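Side-chain contacts in DUF5624 domain-containing protein (Legionella pneumophila subsp. pneumophila, PDB 4JX2), which is of unknown function but is probably secreted, and combines a mostly helical architecture with a small mixed beta sheet in a two-chain assembly: residues V153-A156 against N161-E164; T230-A235 against G389-G394; P47-P50 against I54-S57; P254-I259 against N289-D294. One frame throughout, in Å; residues are numbered along the deposited sequence.

Contact 1: residues V153-A156 against N161-E164; sequences VINA and NWLE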
loop_
_atom_site.group_PDB
_atom_site.type_symbol
_atom_site.label_atom_id
_atom_site.label_comp_id
_atom_site.label_asym_id
_atom_site.label_seq_id
_atom_site.Cartn_x
_atom_site.Cartn_y
_atom_site.Cartn_z
ATOM N N VAL A 153 22.636 -34.320 -8.458
ATOM C CA VAL A 153 22.955 -35.627 -7.910
ATOM C C VAL A 153 21.862 -36.060 -6.904
ATOM O O VAL A 153 21.337 -37.162 -7.053
ATOM C CB VAL A 153 24.388 -35.641 -7.306
ATOM C CG1 VAL A 153 24.699 -36.954 -6.599
ATOM C CG2 VAL A 153 25.429 -35.354 -8.377
ATOM N N ILE A 154 21.504 -35.199 -5.922
ATOM C CA ILE A 154 20.512 -35.529 -4.894
ATOM C C ILE A 154 19.111 -35.799 -5.532
ATOM O O ILE A 154 18.396 -36.712 -5.080
ATOM C CB ILE A 154 20.487 -34.447 -3.767
ATOM C CG1 ILE A 154 20.165 -35.050 -2.417
ATOM C CG2 ILE A 154 19.557 -33.287 -4.055
ATOM C CD1 ILE A 154 21.377 -35.515 -1.639
ATOM N N ASN A 155 18.763 -35.037 -6.604
ATOM C CA ASN A 155 17.516 -35.176 -7.367
ATOM C C ASN A 155 17.488 -36.519 -8.108
ATOM O O ASN A 155 16.407 -37.058 -8.352
ATOM C CB ASN A 155 17.334 -34.013 -8.359
ATOM C CG ASN A 155 15.993 -34.012 -9.076
ATOM O OD1 ASN A 155 14.968 -33.619 -8.513
ATOM N ND2 ASN A 155 15.972 -34.404 -10.347
ATOM N N ALA A 156 18.682 -37.064 -8.447
ATOM C CA ALA A 156 18.802 -38.346 -9.144
ATOM C C ALA A 156 18.806 -39.549 -8.180
ATOM O O ALA A 156 18.721 -40.683 -8.650
ATOM C CB ALA A 156 20.052 -38.359 -10.003
ATOM N N ASN A 161 13.803 -41.077 -3.133
ATOM C CA ASN A 161 13.979 -39.760 -3.750
ATOM C C ASN A 161 13.199 -38.719 -2.940
ATOM O O ASN A 161 12.123 -39.034 -2.418
ATOM C CB ASN A 161 13.513 -39.764 -5.196
ATOM C CG ASN A 161 13.933 -38.542 -5.947
ATOM O OD1 ASN A 161 13.169 -37.593 -6.114
ATOM N ND2 ASN A 161 15.170 -38.525 -6.393
ATOM N N TRP A 162 13.740 -37.502 -2.812
ATOM C CA TRP A 162 13.125 -36.432 -2.033
ATOM C C TRP A 162 11.654 -36.180 -2.469
ATOM O O TRP A 162 10.791 -35.965 -1.611
ATOM C CB TRP A 162 13.975 -35.143 -2.128
ATOM C CG TRP A 162 13.916 -34.464 -3.469
ATOM C CD1 TRP A 162 14.663 -34.761 -4.571
ATOM C CD2 TRP A 162 12.998 -33.435 -3.869
ATOM N NE1 TRP A 162 14.275 -33.978 -5.632
ATOM C CE2 TRP A 162 13.243 -33.164 -5.235
ATOM C CE3 TRP A 162 11.970 -32.735 -3.215
ATOM C CZ2 TRP A 162 12.538 -32.179 -5.943
ATOM C CZ3 TRP A 162 11.235 -31.797 -3.933
ATOM C CH2 TRP A 162 11.545 -31.500 -5.269
ATOM N N LEU A 163 11.385 -36.260 -3.790
ATOM C CA LEU A 163 10.081 -36.056 -4.436
ATOM C C LEU A 163 9.033 -37.115 -4.019
ATOM O O LEU A 163 7.841 -36.818 -3.980
ATOM C CB LEU A 163 10.303 -36.103 -5.950
ATOM C CG LEU A 163 9.389 -35.311 -6.850
ATOM C CD1 LEU A 163 9.218 -33.899 -6.389
ATOM C CD2 LEU A 163 9.920 -35.329 -8.255
ATOM N N GLU A 164 9.482 -38.331 -3.686
ATOM C CA GLU A 164 8.637 -39.430 -3.211
ATOM C C GLU A 164 8.354 -39.306 -1.705
ATOM O O GLU A 164 7.473 -39.989 -1.192
ATOM C CB GLU A 164 9.327 -40.783 -3.483
ATOM C CG GLU A 164 9.351 -41.235 -4.937
ATOM C CD GLU A 164 10.225 -42.442 -5.254
ATOM O OE1 GLU A 164 10.840 -43.022 -4.326
ATOM O OE2 GLU A 164 10.291 -42.809 -6.450
#

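Contact 2: residues T230-A235 against G389-G394; sequences TFMLTA and GFWMAG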
loop_
_atom_site.group_PDB
_atom_site.type_symbol
_atom_site.label_atom_id
_atom_site.label_comp_id
_atom_site.label_asym_id
_atom_site.label_seq_id
_atom_site.Cartn_x
_atom_site.Cartn_y
_atom_site.Cartn_z
ATOM N N THR A 230 8.182 -24.362 -12.394
ATOM C CA THR A 230 8.569 -24.378 -10.977
ATOM C C THR A 230 7.703 -23.428 -10.163
ATOM O O THR A 230 7.269 -23.824 -9.086
ATOM C CB THR A 230 10.046 -24.044 -10.802
ATOM O OG1 THR A 230 10.356 -22.850 -11.530
ATOM C CG2 THR A 230 10.941 -25.161 -11.233
ATOM N N PHE A 231 7.437 -22.201 -10.666
ATOM C CA PHE A 231 6.578 -21.232 -9.982
ATOM C C PHE A 231 5.153 -21.807 -9.823
ATOM O O PHE A 231 4.543 -21.697 -8.749
ATOM C CB PHE A 231 6.540 -19.879 -10.734
ATOM C CG PHE A 231 7.719 -18.959 -10.507
ATOM C CD1 PHE A 231 8.209 -18.731 -9.230
ATOM C CD2 PHE A 231 8.295 -18.262 -11.568
ATOM C CE1 PHE A 231 9.282 -17.847 -9.021
ATOM C CE2 PHE A 231 9.393 -17.411 -11.365
ATOM C CZ PHE A 231 9.864 -17.192 -10.089
HETATM N N MSE A 232 4.646 -22.440 -10.901
HETATM C CA MSE A 232 3.347 -23.106 -10.945
HETATM C C MSE A 232 3.230 -24.185 -9.863
HETATM O O MSE A 232 2.184 -24.303 -9.234
HETATM C CB MSE A 232 3.127 -23.764 -12.319
HETATM C CG MSE A 232 2.708 -22.814 -13.397
HETATM SE SE MSE A 232 0.917 -22.104 -13.206
HETATM C CE MSE A 232 0.820 -20.953 -14.785
ATOM N N LEU A 233 4.285 -24.980 -9.661
ATOM C CA LEU A 233 4.237 -26.086 -8.704
ATOM C C LEU A 233 4.258 -25.590 -7.296
ATOM O O LEU A 233 3.623 -26.187 -6.431
ATOM C CB LEU A 233 5.368 -27.093 -8.938
ATOM C CG LEU A 233 5.317 -27.886 -10.267
ATOM C CD1 LEU A 233 6.613 -28.587 -10.486
ATOM C CD2 LEU A 233 4.160 -28.880 -10.297
ATOM N N THR A 234 4.955 -24.481 -7.076
ATOM C CA THR A 234 5.076 -23.801 -5.794
ATOM C C THR A 234 3.699 -23.248 -5.417
ATOM O O THR A 234 3.267 -23.488 -4.291
ATOM C CB THR A 234 6.175 -22.726 -5.868
ATOM O OG1 THR A 234 7.439 -23.339 -6.156
ATOM C CG2 THR A 234 6.311 -21.961 -4.600
ATOM N N ALA A 235 2.999 -22.545 -6.356
ATOM C CA ALA A 235 1.647 -22.001 -6.152
ATOM C C ALA A 235 0.663 -23.128 -5.828
ATOM O O ALA A 235 -0.074 -23.043 -4.842
ATOM C CB ALA A 235 1.185 -21.260 -7.403
ATOM N N GLY A 389 0.298 -16.932 -9.614
ATOM C CA GLY A 389 -0.658 -16.911 -8.512
ATOM C C GLY A 389 -2.096 -16.666 -8.913
ATOM O O GLY A 389 -2.980 -17.439 -8.516
ATOM N N PHE A 390 -2.336 -15.587 -9.723
ATOM C CA PHE A 390 -3.670 -15.241 -10.238
ATOM C C PHE A 390 -4.214 -16.346 -11.137
ATOM O O PHE A 390 -5.393 -16.685 -11.018
ATOM C CB PHE A 390 -3.675 -13.888 -10.970
ATOM C CG PHE A 390 -3.526 -12.707 -10.039
ATOM C CD1 PHE A 390 -2.266 -12.245 -9.668
ATOM C CD2 PHE A 390 -4.643 -12.051 -9.537
ATOM C CE1 PHE A 390 -2.126 -11.176 -8.779
ATOM C CE2 PHE A 390 -4.500 -10.954 -8.670
ATOM C CZ PHE A 390 -3.243 -10.546 -8.278
ATOM N N TRP A 391 -3.363 -16.937 -12.001
ATOM C CA TRP A 391 -3.767 -18.040 -12.893
ATOM C C TRP A 391 -4.083 -19.336 -12.112
ATOM O O TRP A 391 -5.142 -19.931 -12.337
ATOM C CB TRP A 391 -2.703 -18.333 -13.976
ATOM C CG TRP A 391 -3.253 -19.217 -15.050
ATOM C CD1 TRP A 391 -4.008 -18.832 -16.125
ATOM C CD2 TRP A 391 -3.240 -20.654 -15.062
ATOM N NE1 TRP A 391 -4.441 -19.938 -16.820
ATOM C CE2 TRP A 391 -3.966 -21.070 -16.204
ATOM C CE3 TRP A 391 -2.671 -21.633 -14.228
ATOM C CZ2 TRP A 391 -4.113 -22.424 -16.547
ATOM C CZ3 TRP A 391 -2.840 -22.969 -14.554
ATOM C CH2 TRP A 391 -3.536 -23.352 -15.715
HETATM N N MSE A 392 -3.154 -19.798 -11.240
HETATM C CA MSE A 392 -3.342 -21.034 -10.484
HETATM C C MSE A 392 -4.553 -20.937 -9.522
HETATM O O MSE A 392 -5.243 -21.935 -9.370
HETATM C CB MSE A 392 -2.052 -21.463 -9.762
HETATM C CG MSE A 392 -2.144 -22.857 -9.095
HETATM SE SE MSE A 392 -2.642 -24.339 -10.293
HETATM C CE MSE A 392 -0.907 -24.764 -11.093
ATOM N N ALA A 393 -4.852 -19.764 -8.926
ATOM C CA ALA A 393 -6.032 -19.634 -8.061
ATOM C C ALA A 393 -7.309 -19.861 -8.877
ATOM O O ALA A 393 -8.173 -20.614 -8.448
ATOM C CB ALA A 393 -6.062 -18.270 -7.397
ATOM N N GLY A 394 -7.368 -19.283 -10.078
ATOM C CA GLY A 394 -8.496 -19.413 -10.989
ATOM C C GLY A 394 -8.688 -20.809 -11.536
ATOM O O GLY A 394 -9.828 -21.294 -11.588
#

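Contact 3: residues P47-P50 against I54-S57; sequences PGYP and INIS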
loop_
_atom_site.group_PDB
_atom_site.type_symbol
_atom_site.label_atom_id
_atom_site.label_comp_id
_atom_site.label_asym_id
_atom_site.label_seq_id
_atom_site.Cartn_x
_atom_site.Cartn_y
_atom_site.Cartn_z
ATOM N N PRO A 47 -4.879 11.952 22.592
ATOM C CA PRO A 47 -4.553 12.403 23.956
ATOM C C PRO A 47 -4.733 13.919 23.999
ATOM O O PRO A 47 -4.347 14.624 23.048
ATOM C CB PRO A 47 -3.102 11.951 24.163
ATOM C CG PRO A 47 -2.543 11.803 22.802
ATOM C CD PRO A 47 -3.666 11.572 21.833
ATOM N N GLY A 48 -5.393 14.384 25.053
ATOM C CA GLY A 48 -5.727 15.791 25.224
ATOM C C GLY A 48 -7.230 15.980 25.184
ATOM O O GLY A 48 -7.742 17.028 25.597
ATOM N N TYR A 49 -7.953 14.947 24.704
ATOM C CA TYR A 49 -9.410 14.964 24.666
ATOM C C TYR A 49 -9.942 15.147 26.088
ATOM O O TYR A 49 -9.426 14.493 27.018
ATOM C CB TYR A 49 -9.964 13.680 24.036
ATOM C CG TYR A 49 -11.468 13.649 23.860
ATOM C CD1 TYR A 49 -12.096 14.434 22.894
ATOM C CD2 TYR A 49 -12.254 12.767 24.591
ATOM C CE1 TYR A 49 -13.472 14.361 22.680
ATOM C CE2 TYR A 49 -13.631 12.679 24.383
ATOM C CZ TYR A 49 -14.236 13.474 23.422
ATOM O OH TYR A 49 -15.595 13.396 23.228
ATOM N N PRO A 50 -10.913 16.080 26.284
ATOM C CA PRO A 50 -11.425 16.324 27.630
ATOM C C PRO A 50 -12.128 15.119 28.225
ATOM O O PRO A 50 -12.987 14.479 27.604
ATOM C CB PRO A 50 -12.393 17.488 27.443
ATOM C CG PRO A 50 -12.770 17.452 26.042
ATOM C CD PRO A 50 -11.578 16.955 25.301
ATOM N N ILE A 54 -18.701 13.489 25.596
ATOM C CA ILE A 54 -19.295 12.608 24.604
ATOM C C ILE A 54 -19.524 13.494 23.380
ATOM O O ILE A 54 -20.377 14.374 23.406
ATOM C CB ILE A 54 -20.544 11.819 25.075
ATOM C CG1 ILE A 54 -20.155 10.780 26.144
ATOM C CG2 ILE A 54 -21.202 11.100 23.887
ATOM C CD1 ILE A 54 -20.425 11.179 27.493
ATOM N N ASN A 55 -18.689 13.316 22.345
ATOM C CA ASN A 55 -18.772 14.130 21.141
ATOM C C ASN A 55 -19.835 13.563 20.167
ATOM O O ASN A 55 -20.467 12.531 20.452
ATOM C CB ASN A 55 -17.384 14.299 20.480
ATOM C CG ASN A 55 -16.755 13.078 19.887
ATOM O OD1 ASN A 55 -17.410 12.100 19.500
ATOM N ND2 ASN A 55 -15.453 13.158 19.707
ATOM N N ILE A 56 -20.030 14.256 19.026
ATOM C CA ILE A 56 -21.052 13.899 18.048
ATOM C C ILE A 56 -20.740 12.501 17.399
ATOM O O ILE A 56 -21.663 11.680 17.273
ATOM C CB ILE A 56 -21.262 15.073 17.056
ATOM C CG1 ILE A 56 -22.034 16.215 17.785
ATOM C CG2 ILE A 56 -22.018 14.629 15.811
ATOM C CD1 ILE A 56 -21.896 17.625 17.230
ATOM N N SER A 57 -19.448 12.206 17.096
ATOM C CA SER A 57 -19.032 10.905 16.542
ATOM C C SER A 57 -19.413 9.752 17.483
ATOM O O SER A 57 -19.992 8.764 17.028
ATOM C CB SER A 57 -17.534 10.878 16.269
ATOM O OG SER A 57 -17.175 11.890 15.343
#

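Contact 4: residues P254-I259 against N289-D294; sequences PHAKVI and NKLATD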
loop_
_atom_site.group_PDB
_atom_site.type_symbol
_atom_site.label_atom_id
_atom_site.label_comp_id
_atom_site.label_asym_id
_atom_site.label_seq_id
_atom_site.Cartn_x
_atom_site.Cartn_y
_atom_site.Cartn_z
ATOM N N PRO A 254 -19.759 -15.448 4.522
ATOM C CA PRO A 254 -20.341 -14.090 4.394
ATOM C C PRO A 254 -20.002 -13.137 5.555
ATOM O O PRO A 254 -20.063 -11.923 5.361
ATOM C CB PRO A 254 -21.840 -14.358 4.346
ATOM C CG PRO A 254 -21.961 -15.750 3.904
ATOM C CD PRO A 254 -20.818 -16.479 4.477
ATOM N N HIS A 255 -19.610 -13.686 6.733
ATOM C CA HIS A 255 -19.290 -12.910 7.928
ATOM C C HIS A 255 -17.816 -12.927 8.308
ATOM O O HIS A 255 -17.451 -12.335 9.329
ATOM C CB HIS A 255 -20.130 -13.379 9.112
ATOM C CG HIS A 255 -21.568 -13.061 8.927
ATOM N ND1 HIS A 255 -22.505 -14.059 8.786
ATOM C CD2 HIS A 255 -22.174 -11.859 8.789
ATOM C CE1 HIS A 255 -23.659 -13.441 8.615
ATOM N NE2 HIS A 255 -23.508 -12.114 8.606
ATOM N N ALA A 256 -16.967 -13.546 7.474
ATOM C CA ALA A 256 -15.513 -13.605 7.671
ATOM C C ALA A 256 -14.905 -12.191 7.608
ATOM O O ALA A 256 -15.450 -11.300 6.962
ATOM C CB ALA A 256 -14.872 -14.517 6.632
ATOM N N LYS A 257 -13.815 -11.983 8.345
ATOM C CA LYS A 257 -13.100 -10.721 8.433
ATOM C C LYS A 257 -11.664 -10.997 7.980
ATOM O O LYS A 257 -10.927 -11.639 8.719
ATOM C CB LYS A 257 -13.187 -10.188 9.882
ATOM C CG LYS A 257 -14.618 -9.903 10.326
ATOM C CD LYS A 257 -14.771 -9.750 11.820
ATOM C CE LYS A 257 -16.133 -9.187 12.159
ATOM N NZ LYS A 257 -16.368 -9.147 13.624
ATOM N N VAL A 258 -11.290 -10.595 6.737
ATOM C CA VAL A 258 -9.968 -10.903 6.170
ATOM C C VAL A 258 -9.045 -9.685 6.238
ATOM O O VAL A 258 -9.398 -8.591 5.775
ATOM C CB VAL A 258 -10.040 -11.501 4.735
ATOM C CG1 VAL A 258 -8.675 -11.938 4.246
ATOM C CG2 VAL A 258 -10.994 -12.692 4.696
ATOM N N ILE A 259 -7.852 -9.905 6.840
ATOM C CA ILE A 259 -6.766 -8.937 6.994
ATOM C C ILE A 259 -5.552 -9.496 6.271
ATOM O O ILE A 259 -5.116 -10.623 6.558
ATOM C CB ILE A 259 -6.465 -8.607 8.486
ATOM C CG1 ILE A 259 -7.583 -7.730 9.089
ATOM C CG2 ILE A 259 -5.054 -7.975 8.667
ATOM C CD1 ILE A 259 -7.553 -7.648 10.572
ATOM N N ASN A 289 -16.896 -17.647 -3.710
ATOM C CA ASN A 289 -17.402 -16.305 -3.982
ATOM C C ASN A 289 -18.563 -15.889 -3.053
ATOM O O ASN A 289 -19.330 -14.987 -3.395
ATOM C CB ASN A 289 -17.771 -16.184 -5.453
ATOM C CG ASN A 289 -16.531 -16.181 -6.308
ATOM O OD1 ASN A 289 -15.832 -15.162 -6.423
ATOM N ND2 ASN A 289 -16.169 -17.352 -6.821
ATOM N N LYS A 290 -18.637 -16.492 -1.851
ATOM C CA LYS A 290 -19.656 -16.174 -0.849
ATOM C C LYS A 290 -19.164 -15.042 0.084
ATOM O O LYS A 290 -19.963 -14.489 0.837
ATOM C CB LYS A 290 -20.058 -17.427 -0.045
ATOM C CG LYS A 290 -20.701 -18.543 -0.876
ATOM C CD LYS A 290 -20.789 -19.852 -0.082
ATOM C CE LYS A 290 -21.549 -20.937 -0.828
ATOM N NZ LYS A 290 -22.349 -21.812 0.080
ATOM N N LEU A 291 -17.867 -14.685 0.008
ATOM C CA LEU A 291 -17.275 -13.600 0.790
ATOM C C LEU A 291 -17.139 -12.348 -0.059
ATOM O O LEU A 291 -16.478 -12.368 -1.093
ATOM C CB LEU A 291 -15.906 -13.995 1.386
ATOM C CG LEU A 291 -15.064 -12.861 1.992
ATOM C CD1 LEU A 291 -15.595 -12.409 3.362
ATOM C CD2 LEU A 291 -13.631 -13.273 2.093
ATOM N N ALA A 292 -17.771 -11.255 0.398
ATOM C CA ALA A 292 -17.748 -9.934 -0.237
ATOM C C ALA A 292 -16.332 -9.394 -0.211
ATOM O O ALA A 292 -15.648 -9.481 0.808
ATOM C CB ALA A 292 -18.698 -8.987 0.484
ATOM N N THR A 293 -15.882 -8.870 -1.343
ATOM C CA THR A 293 -14.523 -8.363 -1.510
ATOM C C THR A 293 -14.251 -7.146 -0.603
ATOM O O THR A 293 -13.106 -6.957 -0.203
ATOM C CB THR A 293 -14.240 -8.078 -2.981
ATOM O OG1 THR A 293 -15.219 -7.160 -3.462
ATOM C CG2 THR A 293 -14.280 -9.348 -3.825
ATOM N N ASP A 294 -15.281 -6.375 -0.224
ATOM C CA ASP A 294 -15.110 -5.211 0.667
ATOM C C ASP A 294 -14.812 -5.629 2.121
ATOM O O ASP A 294 -14.544 -4.769 2.952
ATOM C CB ASP A 294 -16.351 -4.296 0.629
ATOM C CG ASP A 294 -17.607 -4.998 1.117
ATOM O OD1 ASP A 294 -17.838 -5.018 2.350
ATOM O OD2 ASP A 294 -18.334 -5.576 0.268
#

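Contact 1: residues V153-A156 against N161-E164
Asn155 and Asn161 both hold CG anti to the backbone N (chi1 -174° and -168°), while Trp162 places CG between its backbone N and carbonyl carbon, and these settings bring two amides and an indole together across the turn from 153-156 to 161-164. Trp162 NE1 donates to Asn155 OD1 at 3.0 Å. The acceptor lies in the indole plane, at the pyrrole edge, whereas the donor is tilted somewhat from the amide carbonyl plane; amide and ring are turned 47° against each other. The second bond runs the same way: Asn161 ND2 donates to the backbone Asn155 O (2.7 Å), standing above that carbonyl plane, and also reaches Gln157 O. Asn161 OD1 meanwhile takes Leu163 N at 3.2 Å, capping the short helix as its N-cap residue, so both ends of this amide are used and its rotation is fixed. Leu163 CD1 lies over one face of the indole, toward its rim. Asn155 ND2 donates to His179 O, which ties the last part of helix 136-155 to helix 175-197, where Ile182 touches both Asn155 and Trp162; helix 110-117 and Phe34 of the second subunit, edge-to-face with Trp162, close in around the indole.

Contact 2: residues T230-A235 against G389-G394
Met232 and Met392, both buried and both modelled as selenomethionine, make the tight core of this helix-helix contact, and Trp391 joins it through Met232. The Met232 chain bends at chi2 (-70°) and then runs extended, carrying SE and CE across to the benzene ring of the indole. Met232 CE lies 3.6 Å from Trp391 CE3, approaching obliquely, and the two side chains cross at about a right angle. Met232 SE sits 4.8 Å from the centroid of the Trp391 six-membered ring. On the neighbouring flank Met392 folds twice, at chi2 and chi3, and so turns its methyl toward helix 223-247: Met392 CE comes 3.6 Å from the backbone Met232 O and 3.9 Å from Met232 SE. One turn further on, Ala235 CB meets Met392 CB at 4.0 Å, a small side chain against the root of a long one. No hydrogen bond joins the two segments.

The looser side is taken by Phe231, Thr234, Phe390 and Gly394, all partly exposed and without contact across the pair; Phe390 turns instead to Arg351 in a cation-pi interaction. Behind the tight part, Phe369 and Tyr358 each meet the Trp391 ring edge-to-face, and Val388 touches both Met232 and Ala235. With the local axes 9.7 Å apart and crossing at -52°, helices 223-247 and 386-398 pack near the angle of the classical i±4 ridges-into-grooves class, with a Met-aromatic contact at the interface.

Contact 3: residues P47-P50 against I54-S57
The hydroxyl of Tyr49 is the polar atom that draws several groups together here, pointing into the start of helix 56-66, just after the N-cap Asn55. Tyr49 OH lies 3.2 Å from Asn55 N; it has weak hydrogen bonds with Gln58 OE1 and Lys53 O, the latter just ahead of 54-57. The phenol gets there because CG stands anti to the backbone N (chi1 -176°), which throws the whole ring from the loop toward the helix start.

Alongside the hydroxyl runs the Asn55 side chain: Tyr49 OH lies 3.4 Å from Asn55 CB, while Asn55 ND2 sits 3.8 Å from Tyr49 CE1, oblique to the ring. Amide and phenol are steeply turned against each other, their planes 72° apart. Asn55 holds CG between its backbone N and carbonyl carbon (chi1 67°), and that folds the amide back over the first turn. There OD1 accepts from Gln58 N, and ND2 donates to Asp44 OD1; with both ends engaged, the amide has little freedom to flip.

Ile54 lies more to the outside, its backbone O accepting from Gln140 NE2 of the second subunit, while on the loop side Phe39 of helix 32-41 meets the Tyr49 ring with the planes nearly perpendicular. Tyr49 thus backs a loop-to-helix junction whose signature is an asparagine N-cap: Asn55 capping the first turn of helix 56-66.

Contact 4: residues P254-I259 against N289-D294
Leu291 reaches across to Ala256 and Val258, and its side chain is the one to follow outward. CB leaves the loop with CG anti to the backbone N (chi1 168°), a setting that directs the branch toward the strand; CB and CG carry the chain over without a close partner on the other segment. At the fork the two methyls part. Leu291 CD1 goes to the residue just before the strand, 4.0 Å from Ala256 CB and 3.8 Å from Ala256 O, a carbonyl that accepts a hydrogen bond from Arg295 NE. Leu291 CD2 goes further along and meets Val258 CG2 at 3.8 Å. Standing anti to its carbonyl carbon, that valine methyl is turned to Leu291, and the two side chains meet at a slant.

The setting is a beta-alpha-beta crossover: strand 257-262, helix 279-286 and strand 296-298 follow in order, the two strands being parallel neighbours in the mixed sheet, and 289-294 is the return loop from helix to second strand. Val283 of that helix touches both Val258 and Leu291, which completes an apolar layer between helix and sheet. Ala256 and Val258 turn their side chains to this layer, whereas Lys257, between them, faces the opposite way, where its NZ donates to Gln74 O, Glu76 O and Asn322 OD1.

At the exposed end the contact turns on a backbone oxygen: Pro254 CA approaches Lys290 O at 3.6 Å in a CA-H...O contact, and Pro254 CG lies 3.9 Å from the same Lys290 O.

Overall arrangement
Contact 2 lies deepest, about 10 Å from the chain centre to its own, and contact 3 farthest out, about 41 Å away and only partly buried; contacts 1 and 4 fall between, and contact 1, though peripheral, is itself buried. The apolar contacts 2 and 4 have centres about 22 Å apart and adjoin in sequence, since helix 223-247 leads to strand 257-262; one pairs two helices, the other a strand with a loop, and neither has a hydrogen bond across it. Contacts 1 and 3 are short-range and each includes an asparagine N-cap; contact 1 has two hydrogen bonds across it, whereas contact 3 gathers round a tyrosine hydroxyl. Both touch the second subunit, while contacts 2 and 4 stay within one chain.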